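Local coordinates for protein nucleoside diphosphate kinase (Encephalitozoon cuniculi, PDB 3MPD) that probably transfers the gamma phosphate of ATP to nucleoside diphosphates by a ping-pong mechanism through a phosphohistidine intermediate, with magnesium as cofactor, at residues 34-40 with 75-81; 94-98 with 110-116. All blocks are in the same frame, centred on the assembly; numbering follows the deposited sequence.

How the contacts relate
The two contacts lie on opposite sides of the chain's centre, their own centres 22 Å apart and their nearest atoms about 12 Å apart, without touching. Along the chain they come in series. Contact 1 pairs strands 35-42 and 74-80, outermost and second in a four-stranded antiparallel sheet of order 2-3-1-4, and adjoins the second subunit. Contact 2 joins the loops on either side of helix 105-109, reached from strand 74-80 by way of helix 84-92, and the second of them leads into strand 118-120 with the presumed phosphohistidine, His119. The first contact thus belongs to the buried, outer pair of strands and the dimer interface, the second to the probable nucleotide site.

Contact 1 of 2, residues 34-40 with 75-81; sequences LYLAASK and LAMVWVG
A classic beta bulge interrupts the antiparallel pairing of strands 35-40 and 75-80, where Ala37 and Ala38 both face Val78. Val78 O takes a nearly straight bond from Ala37 N at 2.8 Å and a weak, longer one from Ala38 N. Beyond the bulge the ladder resumes one residue out of step, with Ala38 and Lys40 forming hydrogen-bonded pairs with Val78 and Ala76; before it, Tyr35 and Val80 bond both ways. On the face carrying Leu36 and Ser39, the Trp79 indole reaches across toward strand 35-40. With CG anti to the backbone N (chi1 -178°), Leu36 sends CD1 over one indole face, 3.9 Å from the centroid of the five-membered ring, a CH-pi contact. Leu34 O lies at the benzo edge, near the ring plane, 3.5 Å from Trp79 CZ3, while Leu34 CB packs 3.7 Å from Trp79 CE3 from outside the plane. A weak bond of 3.6 Å runs from Trp79 NE1 to Met77 SD, and Phe29 and Ile26 of helix 22-32 pack on the ring. On the face carrying Tyr35, Ala38 and Val80, Ala38 CB rests 3.7 Å from Val78 CG2; Ala37 CB, at the bulge, touches Val80 CG2. The Tyr35 ring brings CD2 to 3.4 Å from Val80 O, which lies at its edge; its hydroxyl bonds to Asp146. Leu34 CD2 packs 3.8 Å from CA of Gly81, whose backbone angles suit glycine. Ser39 OG bonds to Ser39 OG of the second subunit, at the dimer interface. A four-stranded antiparallel sheet of order 2-3-1-4 is characteristic of the ferredoxin-like fold of NDP kinases.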
ATOM      1  N   LEU A  34      -6.037  -2.897  12.599  1.00 19.99           N
ATOM      2  CA  LEU A  34      -6.134  -3.972  11.624  1.00 21.66           C
ATOM      3  C   LEU A  34      -4.758  -4.253  11.024  1.00 21.50           C
ATOM      4  O   LEU A  34      -3.854  -3.408  11.064  1.00 21.32           O
ATOM      5  CB  LEU A  34      -7.170  -3.650  10.535  1.00 20.71           C
ATOM      6  CG  LEU A  34      -8.631  -3.661  11.033  1.00 22.87           C
ATOM      7  CD1 LEU A  34      -9.571  -3.093   9.965  1.00 22.52           C
ATOM      8  CD2 LEU A  34      -9.077  -5.112  11.514  1.00 21.56           C
ATOM      9  N   TYR A  35      -4.607  -5.441  10.471  1.00 21.23           N
ATOM     10  CA  TYR A  35      -3.328  -5.849   9.916  1.00 22.13           C
ATOM     11  C   TYR A  35      -3.386  -5.904   8.410  1.00 21.62           C
ATOM     12  O   TYR A  35      -4.165  -6.681   7.861  1.00 21.98           O
ATOM     13  CB  TYR A  35      -2.934  -7.241  10.455  1.00 22.57           C
ATOM     14  CG  TYR A  35      -2.750  -7.253  11.957  1.00 23.61           C
ATOM     15  CD1 TYR A  35      -1.562  -6.780  12.530  1.00 23.66           C
ATOM     16  CD2 TYR A  35      -3.755  -7.742  12.803  1.00 23.13           C
ATOM     17  CE1 TYR A  35      -1.377  -6.781  13.888  1.00 22.50           C
ATOM     18  CE2 TYR A  35      -3.581  -7.762  14.186  1.00 25.22           C
ATOM     19  CZ  TYR A  35      -2.388  -7.267  14.720  1.00 24.88           C
ATOM     20  OH  TYR A  35      -2.175  -7.295  16.071  1.00 26.33           O
ATOM     21  N   LEU A  36      -2.549  -5.114   7.738  1.00 21.90           N
ATOM     22  CA  LEU A  36      -2.430  -5.225   6.284  1.00 21.91           C
ATOM     23  C   LEU A  36      -1.812  -6.569   5.893  1.00 23.29           C
ATOM     24  O   LEU A  36      -0.749  -6.932   6.420  1.00 23.34           O
ATOM     25  CB  LEU A  36      -1.587  -4.065   5.736  1.00 21.88           C
ATOM     26  CG  LEU A  36      -1.417  -4.016   4.219  1.00 20.62           C
ATOM     27  CD1 LEU A  36      -2.789  -3.777   3.562  1.00 19.05           C
ATOM     28  CD2 LEU A  36      -0.412  -2.949   3.799  1.00 20.87           C
ATOM     29  N   ALA A  37      -2.475  -7.311   4.994  1.00 24.46           N
ATOM     30  CA  ALA A  37      -1.986  -8.648   4.533  1.00 26.71           C
ATOM     31  C   ALA A  37      -1.733  -8.775   3.031  1.00 27.26           C
ATOM     32  O   ALA A  37      -1.034  -9.697   2.589  1.00 27.75           O
ATOM     33  CB  ALA A  37      -2.949  -9.802   4.987  1.00 27.32           C
ATOM     34  N   ALA A  38      -2.326  -7.884   2.237  1.00 26.52           N
ATOM     35  CA  ALA A  38      -2.077  -7.906   0.795  1.00 27.55           C
ATOM     36  C   ALA A  38      -2.358  -6.542   0.262  1.00 27.46           C
ATOM     37  O   ALA A  38      -3.140  -5.806   0.851  1.00 26.41           O
ATOM     38  CB  ALA A  38      -2.960  -8.950   0.077  1.00 28.36           C
ATOM     39  N   SER A  39      -1.730  -6.240  -0.871  1.00 29.00           N
ATOM     40  CA  SER A  39      -1.727  -4.930  -1.505  1.00 29.39           C
ATOM     41  C   SER A  39      -1.392  -5.150  -2.968  1.00 31.17           C
ATOM     42  O   SER A  39      -0.478  -5.955  -3.291  1.00 33.93           O
ATOM     43  CB  SER A  39      -0.620  -4.081  -0.896  1.00 29.15           C
ATOM     44  OG  SER A  39      -0.913  -2.707  -1.031  1.00 31.56           O
ATOM     45  N   LYS A  40      -2.115  -4.471  -3.856  1.00 30.21           N
ATOM     46  CA  LYS A  40      -1.873  -4.602  -5.281  1.00 30.71           C
ATOM     47  C   LYS A  40      -2.447  -3.385  -5.997  1.00 29.49           C
ATOM     48  O   LYS A  40      -3.591  -3.012  -5.756  1.00 28.28           O
ATOM     49  CB  LYS A  40      -2.524  -5.903  -5.835  1.00 32.09           C
ATOM     50  CG  LYS A  40      -2.245  -6.176  -7.299  1.00 34.30           C
ATOM     51  CD  LYS A  40      -2.940  -7.448  -7.816  1.00 37.80           C
ATOM     52  CE  LYS A  40      -2.595  -7.642  -9.295  1.00 44.47           C
ATOM     53  NZ  LYS A  40      -3.692  -8.260 -10.128  1.00 47.96           N
ATOM     54  N   LEU A  75      -6.038   0.833  -5.704  1.00 22.56           N
ATOM     55  CA  LEU A  75      -5.209   0.098  -4.736  1.00 22.93           C
ATOM     56  C   LEU A  75      -6.045  -0.925  -3.967  1.00 23.07           C
ATOM     57  O   LEU A  75      -6.868  -0.561  -3.105  1.00 21.73           O
ATOM     58  CB  LEU A  75      -4.460   1.048  -3.777  1.00 21.47           C
ATOM     59  CG  LEU A  75      -3.495   0.417  -2.748  1.00 21.48           C
ATOM     60  CD1 LEU A  75      -2.349  -0.329  -3.452  1.00 19.98           C
ATOM     61  CD2 LEU A  75      -2.932   1.480  -1.797  1.00 17.83           C
ATOM     62  N   ALA A  76      -5.839  -2.193  -4.297  1.00 23.41           N
ATOM     63  CA  ALA A  76      -6.579  -3.295  -3.700  1.00 24.54           C
ATOM     64  C   ALA A  76      -5.807  -3.868  -2.509  1.00 24.43           C
ATOM     65  O   ALA A  76      -4.610  -4.163  -2.630  1.00 25.98           O
ATOM     66  CB  ALA A  76      -6.822  -4.382  -4.737  1.00 25.25           C
ATOM     67  N   MET A  77      -6.499  -4.051  -1.383  1.00 23.66           N
ATOM     68  CA  MET A  77      -5.860  -4.506  -0.137  1.00 23.94           C
ATOM     69  C   MET A  77      -6.681  -5.538   0.593  1.00 23.80           C
ATOM     70  O   MET A  77      -7.911  -5.563   0.481  1.00 24.02           O
ATOM     71  CB  MET A  77      -5.684  -3.307   0.852  1.00 21.81           C
ATOM     72  CG  MET A  77      -4.676  -2.281   0.391  1.00 21.92           C
ATOM     73  SD  MET A  77      -4.728  -0.679   1.252  1.00 22.98           S
ATOM     74  CE  MET A  77      -6.174   0.075   0.551  1.00 19.35           C
ATOM     75  N   VAL A  78      -5.993  -6.323   1.409  1.00 24.59           N
ATOM     76  CA  VAL A  78      -6.645  -7.169   2.388  1.00 25.55           C
ATOM     77  C   VAL A  78      -6.187  -6.729   3.772  1.00 24.67           C
ATOM     78  O   VAL A  78      -4.994  -6.568   4.025  1.00 24.69           O
ATOM     79  CB  VAL A  78      -6.318  -8.673   2.179  1.00 27.31           C
ATOM     80  CG1 VAL A  78      -7.092  -9.557   3.189  1.00 28.07           C
ATOM     81  CG2 VAL A  78      -6.626  -9.093   0.744  1.00 27.10           C
ATOM     82  N   TRP A  79      -7.157  -6.523   4.657  1.00 24.34           N
ATOM     83  CA  TRP A  79      -6.894  -6.141   6.035  1.00 23.08           C
ATOM     84  C   TRP A  79      -7.495  -7.212   6.937  1.00 24.45           C
ATOM     85  O   TRP A  79      -8.622  -7.653   6.712  1.00 23.71           O
ATOM     86  CB  TRP A  79      -7.505  -4.761   6.338  1.00 20.84           C
ATOM     87  CG  TRP A  79      -6.757  -3.619   5.727  1.00 20.22           C
ATOM     88  CD1 TRP A  79      -6.904  -3.124   4.447  1.00 20.08           C
ATOM     89  CD2 TRP A  79      -5.727  -2.815   6.350  1.00 18.71           C
ATOM     90  NE1 TRP A  79      -6.044  -2.049   4.256  1.00 19.34           N
ATOM     91  CE2 TRP A  79      -5.320  -1.839   5.399  1.00 18.25           C
ATOM     92  CE3 TRP A  79      -5.117  -2.828   7.609  1.00 15.95           C
ATOM     93  CZ2 TRP A  79      -4.327  -0.894   5.669  1.00 17.34           C
ATOM     94  CZ3 TRP A  79      -4.137  -1.886   7.881  1.00 19.36           C
ATOM     95  CH2 TRP A  79      -3.740  -0.934   6.905  1.00 16.60           C
ATOM     96  N   VAL A  80      -6.727  -7.638   7.944  1.00 25.36           N
ATOM     97  CA  VAL A  80      -7.116  -8.763   8.802  1.00 26.96           C
ATOM     98  C   VAL A  80      -7.208  -8.311  10.253  1.00 26.35           C
ATOM     99  O   VAL A  80      -6.427  -7.454  10.698  1.00 25.11           O
ATOM    100  CB  VAL A  80      -6.066  -9.902   8.690  1.00 28.64           C
ATOM    101  CG1 VAL A  80      -6.352 -11.062   9.669  1.00 30.70           C
ATOM    102  CG2 VAL A  80      -6.019 -10.424   7.260  1.00 31.38           C
ATOM    103  N   GLY A  81      -8.148  -8.900  10.987  1.00 27.07           N
ATOM    104  CA  GLY A  81      -8.271  -8.688  12.426  1.00 27.32           C
ATOM    105  C   GLY A  81      -9.666  -9.025  12.894  1.00 28.80           C
ATOM    106  O   GLY A  81     -10.553  -9.243  12.056  1.00 28.39           O
TER

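Contact 2 of 2, residues 94-98 with 110-116; sequences ETNPQ and GVSTGKN
Gly110, the first residue to leave helical geometry after helix 105-109, meets the ring of Pro97, whose CB sits 3.3 Å from Gly110 O. Pro97 CB and CG lie close against the bare glycine backbone. Next, Val111 turns its side chain away and contributes its carbonyl: a water donates to Val111 O and to Asn96 OD1, the latter at 2.9 Å, and so bridges the loops. That same OD1 accepts from Gln98 N in an Asx turn, with the donor well above the amide plane, while Asn96 ND2 gives a bond to Gln98 OE1; the Asn96 amide is thereby fixed in rotation. Ser112 adds its carbonyl to the bed of the proline, O lying 3.4 Å from Pro97 CG, and its OG accepts from Lys115 N in an ST motif. At Thr113 the methyl does the touching. CG2, anti to the carbonyl carbon, lies over the face of the Asn96 amide, nearest to CG at 3.5 Å. Asn116 then closes the contact. Its CG stands between backbone N and carbonyl carbon (chi1 64°), which brings ND2 to 3.0 Å from Thr95 O in a nearly straight bond (172°), in the amide plane and on a lone pair of the carbonyl. OD1 accepts from Lys13 NZ, and the backbone O of Asn116 from Arg106 NE. With Thr95, Asn116, Lys13 and Arg106 all probable ATP-binding residues, one asparagine gripped at both ends of its amide ties the two loops to a lysine in this nucleotide-free crystal, consistent with a role in shaping the ATP site.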
ATOM      1  N   GLU A  94     -21.496   5.405   5.354  1.00 22.06           N
ATOM      2  CA  GLU A  94     -22.616   5.168   4.408  1.00 25.39           C
ATOM      3  C   GLU A  94     -22.278   5.334   2.931  1.00 23.53           C
ATOM      4  O   GLU A  94     -21.481   6.183   2.555  1.00 22.23           O
ATOM      5  CB  GLU A  94     -23.783   6.120   4.735  1.00 25.95           C
ATOM      6  CG  GLU A  94     -24.940   5.397   5.404  1.00 36.58           C
ATOM      7  CD  GLU A  94     -24.690   5.131   6.871  1.00 44.88           C
ATOM      8  OE1 GLU A  94     -25.348   4.224   7.428  1.00 49.70           O
ATOM      9  OE2 GLU A  94     -23.831   5.827   7.473  1.00 48.35           O
ATOM     10  N   THR A  95     -22.935   4.541   2.095  1.00 21.02           N
ATOM     11  CA  THR A  95     -22.740   4.614   0.670  1.00 21.26           C
ATOM     12  C   THR A  95     -22.725   6.072   0.158  1.00 21.39           C
ATOM     13  O   THR A  95     -21.807   6.465  -0.552  1.00 21.28           O
ATOM     14  CB  THR A  95     -23.843   3.821  -0.044  1.00 24.47           C
ATOM     15  OG1 THR A  95     -23.716   2.446   0.339  1.00 25.16           O
ATOM     16  CG2 THR A  95     -23.718   3.955  -1.572  1.00 22.48           C
ATOM     17  N   ASN A  96     -23.738   6.848   0.516  1.00 21.12           N
ATOM     18  CA  ASN A  96     -23.820   8.239   0.135  1.00 22.29           C
ATOM     19  C   ASN A  96     -23.035   9.092   1.142  1.00 21.57           C
ATOM     20  O   ASN A  96     -23.415   9.170   2.327  1.00 21.41           O
ATOM     21  CB  ASN A  96     -25.293   8.692   0.038  1.00 23.53           C
ATOM     22  CG  ASN A  96     -25.448  10.111  -0.523  1.00 26.53           C
ATOM     23  OD1 ASN A  96     -24.506  10.884  -0.527  1.00 26.23           O
ATOM     24  ND2 ASN A  96     -26.651  10.448  -0.991  1.00 26.00           N
ATOM     25  N   PRO A  97     -21.953   9.752   0.682  1.00 21.10           N
ATOM     26  CA  PRO A  97     -21.155  10.568   1.625  1.00 20.95           C
ATOM     27  C   PRO A  97     -21.947  11.660   2.346  1.00 23.08           C
ATOM     28  O   PRO A  97     -21.566  12.011   3.478  1.00 23.71           O
ATOM     29  CB  PRO A  97     -20.052  11.185   0.731  1.00 20.20           C
ATOM     30  CG  PRO A  97     -19.945  10.208  -0.439  1.00 19.67           C
ATOM     31  CD  PRO A  97     -21.390   9.792  -0.684  1.00 20.57           C
ATOM     32  N   GLN A  98     -23.032  12.172   1.756  1.00 25.02           N
ATOM     33  CA  GLN A  98     -23.890  13.163   2.488  1.00 27.95           C
ATOM     34  C   GLN A  98     -24.518  12.551   3.737  1.00 27.23           C
ATOM     35  O   GLN A  98     -24.831  13.252   4.700  1.00 28.35           O
ATOM     36  CB  GLN A  98     -25.063  13.732   1.647  1.00 29.90           C
ATOM     37  CG  GLN A  98     -24.878  13.992   0.192  1.00 33.72           C
ATOM     38  CD  GLN A  98     -26.217  14.358  -0.519  1.00 40.40           C
ATOM     39  OE1 GLN A  98     -26.877  13.504  -1.145  1.00 39.29           O
ATOM     40  NE2 GLN A  98     -26.626  15.638  -0.398  1.00 42.96           N
ATOM     41  N   GLY A 110     -15.608  12.484   0.881  1.00 19.39           N
ATOM     42  CA  GLY A 110     -16.501  12.128  -0.220  1.00 20.05           C
ATOM     43  C   GLY A 110     -17.578  13.161  -0.493  1.00 21.59           C
ATOM     44  O   GLY A 110     -18.089  13.833   0.429  1.00 21.40           O
ATOM     45  N   VAL A 111     -17.926  13.297  -1.766  1.00 23.20           N
ATOM     46  CA  VAL A 111     -19.063  14.146  -2.126  1.00 25.83           C
ATOM     47  C   VAL A 111     -20.213  13.379  -2.812  1.00 27.59           C
ATOM     48  O   VAL A 111     -21.395  13.557  -2.453  1.00 30.53           O
ATOM     49  CB  VAL A 111     -18.621  15.424  -2.909  1.00 26.89           C
ATOM     50  CG1 VAL A 111     -19.851  16.215  -3.410  1.00 30.03           C
ATOM     51  CG2 VAL A 111     -17.790  16.313  -2.023  1.00 27.96           C
ATOM     52  N   SER A 112     -19.900  12.557  -3.800  1.00 27.00           N
ATOM     53  CA  SER A 112     -20.948  11.830  -4.520  1.00 27.66           C
ATOM     54  C   SER A 112     -20.979  10.320  -4.220  1.00 25.21           C
ATOM     55  O   SER A 112     -19.979   9.739  -3.779  1.00 23.52           O
ATOM     56  CB  SER A 112     -20.803  12.088  -6.034  1.00 29.47           C
ATOM     57  OG  SER A 112     -19.602  11.475  -6.458  1.00 33.22           O
ATOM     58  N   THR A 113     -22.122   9.686  -4.484  1.00 25.20           N
ATOM     59  CA  THR A 113     -22.269   8.238  -4.333  1.00 26.36           C
ATOM     60  C   THR A 113     -21.392   7.425  -5.289  1.00 28.36           C
ATOM     61  O   THR A 113     -20.938   6.329  -4.917  1.00 29.51           O
ATOM     62  CB  THR A 113     -23.723   7.774  -4.458  1.00 27.47           C
ATOM     63  OG1 THR A 113     -24.242   8.043  -5.790  1.00 29.66           O
ATOM     64  CG2 THR A 113     -24.553   8.496  -3.443  1.00 25.03           C
ATOM     65  N   GLY A 114     -21.145   7.960  -6.490  1.00 28.97           N
ATOM     66  CA  GLY A 114     -20.288   7.286  -7.497  1.00 31.26           C
ATOM     67  C   GLY A 114     -18.785   7.415  -7.222  1.00 30.73           C
ATOM     68  O   GLY A 114     -18.004   6.509  -7.516  1.00 32.26           O
ATOM     69  N   LYS A 115     -18.379   8.537  -6.640  1.00 28.95           N
ATOM     70  CA  LYS A 115     -16.986   8.740  -6.276  1.00 27.09           C
ATOM     71  C   LYS A 115     -16.860   8.802  -4.782  1.00 24.31           C
ATOM     72  O   LYS A 115     -16.419   9.803  -4.201  1.00 24.46           O
ATOM     73  CB  LYS A 115     -16.464   9.976  -6.990  1.00 28.50           C
ATOM     74  CG  LYS A 115     -16.377   9.642  -8.480  1.00 31.37           C
ATOM     75  CD  LYS A 115     -16.449  10.822  -9.337  1.00 35.20           C
ATOM     76  CE  LYS A 115     -16.772  10.339 -10.762  1.00 36.76           C
ATOM     77  NZ  LYS A 115     -15.685  10.766 -11.633  1.00 37.55           N
ATOM     78  N   ASN A 116     -17.272   7.713  -4.149  1.00 22.30           N
ATOM     79  CA  ASN A 116     -17.322   7.673  -2.700  1.00 20.87           C
ATOM     80  C   ASN A 116     -16.060   6.985  -2.136  1.00 19.10           C
ATOM     81  O   ASN A 116     -16.151   6.302  -1.151  1.00 19.27           O
ATOM     82  CB  ASN A 116     -18.613   7.023  -2.224  1.00 20.66           C
ATOM     83  CG  ASN A 116     -18.731   5.560  -2.625  1.00 21.21           C
ATOM     84  OD1 ASN A 116     -17.903   5.008  -3.368  1.00 21.97           O
ATOM     85  ND2 ASN A 116     -19.765   4.915  -2.106  1.00 21.69           N
TER
HETATM   86  O   HOH W   1     -23.708  12.523  -2.748  1.00 34.16           O